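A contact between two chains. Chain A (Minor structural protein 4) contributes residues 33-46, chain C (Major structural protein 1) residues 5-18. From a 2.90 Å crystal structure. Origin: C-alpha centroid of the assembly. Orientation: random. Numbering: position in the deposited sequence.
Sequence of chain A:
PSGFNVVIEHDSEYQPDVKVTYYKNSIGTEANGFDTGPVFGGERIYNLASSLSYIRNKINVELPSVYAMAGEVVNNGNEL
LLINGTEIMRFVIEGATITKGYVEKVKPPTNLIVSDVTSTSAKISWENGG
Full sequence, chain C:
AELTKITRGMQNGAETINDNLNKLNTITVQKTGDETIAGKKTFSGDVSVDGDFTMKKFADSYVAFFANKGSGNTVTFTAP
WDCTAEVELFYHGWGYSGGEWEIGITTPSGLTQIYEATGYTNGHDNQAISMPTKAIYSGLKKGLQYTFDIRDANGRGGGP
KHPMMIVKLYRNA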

# COMPACT_ATOMS: atom_id res chain seq x y z
N GLY A 33 -4.32 -47.44 3.65
CA GLY A 33 -3.59 -46.55 4.55
C GLY A 33 -2.78 -45.50 3.83
O GLY A 33 -2.69 -45.54 2.60
N PHE A 34 -2.17 -44.56 4.57
CA PHE A 34 -1.37 -43.46 4.01
C PHE A 34 -0.44 -43.88 2.90
O PHE A 34 0.37 -44.77 3.12
CB PHE A 34 -0.57 -42.71 5.10
CG PHE A 34 0.19 -41.52 4.57
CD1 PHE A 34 -0.47 -40.32 4.29
CD2 PHE A 34 1.56 -41.58 4.38
CE1 PHE A 34 0.23 -39.23 3.79
CE2 PHE A 34 2.26 -40.48 3.89
CZ PHE A 34 1.59 -39.32 3.58
N ASP A 35 -0.53 -43.20 1.75
CA ASP A 35 0.34 -43.41 0.56
C ASP A 35 0.27 -44.82 -0.00
O ASP A 35 1.28 -45.34 -0.43
CB ASP A 35 1.81 -43.00 0.85
CG ASP A 35 2.73 -42.89 -0.35
OD1 ASP A 35 2.21 -42.75 -1.50
OD2 ASP A 35 3.97 -42.95 -0.16
N THR A 36 -0.93 -45.44 -0.01
CA THR A 36 -1.09 -46.75 -0.63
C THR A 36 -1.86 -46.66 -1.96
O THR A 36 -2.17 -47.68 -2.57
CB THR A 36 -1.68 -47.77 0.32
OG1 THR A 36 -2.96 -47.34 0.71
CG2 THR A 36 -0.81 -48.02 1.51
N GLY A 37 -2.13 -45.43 -2.40
CA GLY A 37 -2.86 -45.16 -3.63
C GLY A 37 -1.97 -45.16 -4.85
O GLY A 37 -0.74 -45.27 -4.73
N PRO A 38 -2.58 -44.99 -6.04
CA PRO A 38 -1.80 -45.01 -7.28
C PRO A 38 -1.13 -43.70 -7.66
O PRO A 38 -0.28 -43.67 -8.58
CB PRO A 38 -2.86 -45.43 -8.31
CG PRO A 38 -4.09 -44.87 -7.82
CD PRO A 38 -4.02 -44.85 -6.32
N VAL A 39 -1.55 -42.58 -7.04
CA VAL A 39 -1.02 -41.25 -7.35
C VAL A 39 -0.96 -40.48 -6.03
O VAL A 39 -1.99 -39.89 -5.62
CB VAL A 39 -1.88 -40.49 -8.42
CG1 VAL A 39 -1.23 -39.18 -8.82
CG2 VAL A 39 -2.19 -41.36 -9.65
N PHE A 40 0.21 -40.52 -5.33
CA PHE A 40 0.33 -39.87 -4.02
C PHE A 40 -0.11 -38.45 -4.08
O PHE A 40 0.34 -37.71 -4.93
CB PHE A 40 1.78 -39.97 -3.45
CG PHE A 40 2.02 -39.11 -2.23
CD1 PHE A 40 1.61 -39.52 -0.97
CD2 PHE A 40 2.62 -37.86 -2.36
CE1 PHE A 40 1.79 -38.69 0.14
CE2 PHE A 40 2.78 -37.02 -1.24
CZ PHE A 40 2.37 -37.45 0.00
N GLY A 41 -1.00 -38.07 -3.19
CA GLY A 41 -1.48 -36.69 -3.10
C GLY A 41 -2.84 -36.50 -3.72
O GLY A 41 -3.52 -35.53 -3.43
N GLY A 42 -3.22 -37.44 -4.59
CA GLY A 42 -4.52 -37.40 -5.24
C GLY A 42 -4.48 -37.55 -6.73
O GLY A 42 -3.57 -37.03 -7.38
N GLU A 43 -5.47 -38.26 -7.29
CA GLU A 43 -5.60 -38.51 -8.73
C GLU A 43 -6.15 -37.24 -9.39
O GLU A 43 -6.10 -36.17 -8.78
CB GLU A 43 -6.53 -39.71 -8.97
CG GLU A 43 -5.92 -41.08 -8.72
CD GLU A 43 -6.88 -42.23 -8.97
OE1 GLU A 43 -7.52 -42.27 -10.05
OE2 GLU A 43 -7.00 -43.09 -8.07
N ARG A 44 -6.68 -37.35 -10.63
CA ARG A 44 -7.23 -36.20 -11.36
C ARG A 44 -8.30 -35.47 -10.52
O ARG A 44 -9.12 -36.12 -9.86
CB ARG A 44 -7.77 -36.65 -12.73
CG ARG A 44 -8.20 -35.52 -13.66
CD ARG A 44 -8.54 -35.97 -15.08
NE ARG A 44 -7.34 -36.43 -15.79
CZ ARG A 44 -6.51 -35.65 -16.48
NH1 ARG A 44 -6.74 -34.34 -16.58
NH2 ARG A 44 -5.45 -36.17 -17.07
N ILE A 45 -8.18 -34.12 -10.46
CA ILE A 45 -9.09 -33.19 -9.80
C ILE A 45 -10.00 -32.70 -10.91
O ILE A 45 -9.51 -32.25 -11.94
CB ILE A 45 -8.34 -31.99 -9.17
CG1 ILE A 45 -7.47 -32.45 -7.99
CG2 ILE A 45 -9.32 -30.89 -8.76
CD1 ILE A 45 -6.54 -31.47 -7.52
N TYR A 46 -11.30 -32.85 -10.73
CA TYR A 46 -12.28 -32.42 -11.72
C TYR A 46 -13.02 -31.24 -11.14
O TYR A 46 -13.40 -31.28 -9.96
CB TYR A 46 -13.29 -33.55 -11.99
CG TYR A 46 -12.72 -34.79 -12.64
CD1 TYR A 46 -12.14 -35.80 -11.87
CD2 TYR A 46 -12.84 -35.00 -14.01
CE1 TYR A 46 -11.64 -36.96 -12.46
CE2 TYR A 46 -12.34 -36.15 -14.61
CZ TYR A 46 -11.76 -37.14 -13.83
OH TYR A 46 -11.27 -38.28 -14.44
N LYS C 5 12.40 -32.97 -2.81
CA LYS C 5 11.08 -32.44 -3.17
C LYS C 5 9.97 -33.48 -3.10
O LYS C 5 10.13 -34.60 -3.60
CB LYS C 5 11.13 -31.81 -4.56
CG LYS C 5 9.99 -30.84 -4.86
CD LYS C 5 10.06 -30.35 -6.29
CE LYS C 5 8.91 -29.44 -6.63
NZ LYS C 5 9.29 -28.44 -7.68
N ILE C 6 8.85 -33.09 -2.47
CA ILE C 6 7.62 -33.87 -2.31
C ILE C 6 6.66 -33.37 -3.39
O ILE C 6 6.24 -32.21 -3.34
CB ILE C 6 7.00 -33.73 -0.89
CG1 ILE C 6 8.01 -34.12 0.23
CG2 ILE C 6 5.69 -34.49 -0.75
CD1 ILE C 6 8.63 -35.48 0.10
N THR C 7 6.36 -34.22 -4.38
CA THR C 7 5.48 -33.89 -5.48
C THR C 7 4.27 -34.82 -5.58
O THR C 7 4.32 -35.96 -5.13
CB THR C 7 6.26 -33.89 -6.80
OG1 THR C 7 6.78 -35.20 -7.06
CG2 THR C 7 7.35 -32.85 -6.83
N ARG C 8 3.18 -34.35 -6.23
CA ARG C 8 1.99 -35.15 -6.51
C ARG C 8 2.39 -36.27 -7.47
O ARG C 8 3.06 -36.03 -8.47
CB ARG C 8 0.95 -34.25 -7.20
CG ARG C 8 -0.39 -34.86 -7.49
CD ARG C 8 -1.37 -33.77 -7.89
NE ARG C 8 -2.66 -33.95 -7.23
CZ ARG C 8 -3.06 -33.29 -6.15
NH1 ARG C 8 -2.30 -32.34 -5.62
NH2 ARG C 8 -4.25 -33.55 -5.60
N GLY C 9 2.00 -37.48 -7.14
CA GLY C 9 2.28 -38.64 -7.97
C GLY C 9 3.60 -39.34 -7.73
O GLY C 9 3.87 -40.37 -8.36
N MET C 10 4.45 -38.78 -6.86
CA MET C 10 5.76 -39.33 -6.58
C MET C 10 5.69 -40.73 -5.99
O MET C 10 4.69 -41.12 -5.36
CB MET C 10 6.58 -38.41 -5.64
CG MET C 10 6.24 -38.57 -4.16
SD MET C 10 7.20 -37.51 -3.12
CE MET C 10 8.80 -38.13 -3.37
N GLN C 11 6.78 -41.44 -6.19
CA GLN C 11 7.02 -42.74 -5.63
C GLN C 11 7.83 -42.49 -4.39
O GLN C 11 8.64 -41.56 -4.34
CB GLN C 11 7.81 -43.63 -6.61
CG GLN C 11 6.99 -44.12 -7.80
CD GLN C 11 5.72 -44.83 -7.43
OE1 GLN C 11 5.73 -45.89 -6.79
NE2 GLN C 11 4.61 -44.25 -7.81
N ASN C 12 7.61 -43.32 -3.39
CA ASN C 12 8.29 -43.29 -2.11
C ASN C 12 7.97 -42.05 -1.31
O ASN C 12 8.84 -41.52 -0.61
CB ASN C 12 9.79 -43.51 -2.27
CG ASN C 12 10.15 -44.74 -3.08
OD1 ASN C 12 9.69 -45.87 -2.81
ND2 ASN C 12 11.01 -44.53 -4.07
N GLY C 13 6.71 -41.62 -1.40
CA GLY C 13 6.19 -40.43 -0.73
C GLY C 13 6.35 -40.49 0.77
O GLY C 13 6.90 -39.56 1.34
N ALA C 14 5.90 -41.59 1.42
CA ALA C 14 5.97 -41.76 2.85
C ALA C 14 7.39 -41.72 3.36
O ALA C 14 7.68 -41.00 4.31
CB ALA C 14 5.30 -43.05 3.27
N GLU C 15 8.30 -42.42 2.69
CA GLU C 15 9.71 -42.47 3.11
C GLU C 15 10.40 -41.14 2.89
O GLU C 15 11.14 -40.71 3.77
CB GLU C 15 10.48 -43.58 2.42
CG GLU C 15 9.82 -44.93 2.57
CD GLU C 15 8.87 -45.32 1.47
OE1 GLU C 15 8.23 -44.42 0.88
OE2 GLU C 15 8.79 -46.53 1.17
N THR C 16 10.12 -40.47 1.72
CA THR C 16 10.74 -39.18 1.45
C THR C 16 10.27 -38.15 2.48
O THR C 16 11.10 -37.39 2.97
CB THR C 16 10.57 -38.76 0.00
OG1 THR C 16 10.93 -39.83 -0.88
CG2 THR C 16 11.39 -37.57 -0.34
N ILE C 17 8.97 -38.17 2.86
CA ILE C 17 8.42 -37.27 3.89
C ILE C 17 9.13 -37.59 5.23
O ILE C 17 9.59 -36.68 5.92
CB ILE C 17 6.87 -37.32 4.01
CG1 ILE C 17 6.20 -36.80 2.73
CG2 ILE C 17 6.38 -36.49 5.21
CD1 ILE C 17 4.79 -37.19 2.58
N ASN C 18 9.27 -38.89 5.54
CA ASN C 18 9.91 -39.33 6.77
C ASN C 18 11.34 -38.87 6.85
O ASN C 18 11.75 -38.34 7.87
CB ASN C 18 9.85 -40.84 6.90
CG ASN C 18 9.94 -41.31 8.31
OD1 ASN C 18 9.13 -40.94 9.15
ND2 ASN C 18 10.87 -42.20 8.58
O HOH W 1 4.67 -42.53 -3.03
O HOH W 2 2.31 -42.43 -6.67

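Two type II β turns, one from each chain, meet through their backbones: Gly C9 N, in the turn from Thr C7 to Met C10, donates a nearly straight hydrogen bond to Phe A40 O, in the turn from Val A39 to Gly A42 (2.8 Å, 169°). The CA of Arg C8 also lies 3.4 Å from Phe A40 O in a CA-H...O contact. Glycine follows at the third position of each turn, where the positive phi of Gly A41 and Gly C9 would jam a CB against the preceding carbonyl oxygen. Gly C9 also packs its CA 3.7 Å from Val A39 CG1.

Phe A40 (chi1 t) has the largest area covered by the other stretch of any residue, 106 Å². Its CZ lies 3.5 Å from Ile C17 CD1 and its CE2 3.9 Å from Ile C6 CG2, while Met C10 CG approaches CD2 of the ring at 4.1 Å. Phe A34 extends this apolar surface, its ring edge meeting Ala C14 CB (4.0 Å from CE2) and Ile C17 CD1 (4.0 Å from CZ).

Arg C8 reaches along chain A with an extended chi1 and chi2. Its NE makes a weak hydrogen bond to Gly A42 O (3.2 Å), and its guanidinium lies between Ile A45 CD1 over one face and Gly A41 O over the other. A CB on Gly A42 would clash with Arg C8 NH2, at 2.8 Å.

At the start of the chain C helix, Asp A35 OD2 accepts a hydrogen bond from Ala C14 N (2.8 Å), a backbone amide left free by the helix's first turn. Gly C13 leaves room for this carboxylate: a CB there would fall 3.0 Å from Asp A35 OD2. Water 1 accepts from Gly C13 N (2.8 Å) and links it to Asp A35 OD1 (2.9 Å), whereas water 2 joins Phe A40 N (3.1 Å) to Met C10 O (3.0 Å).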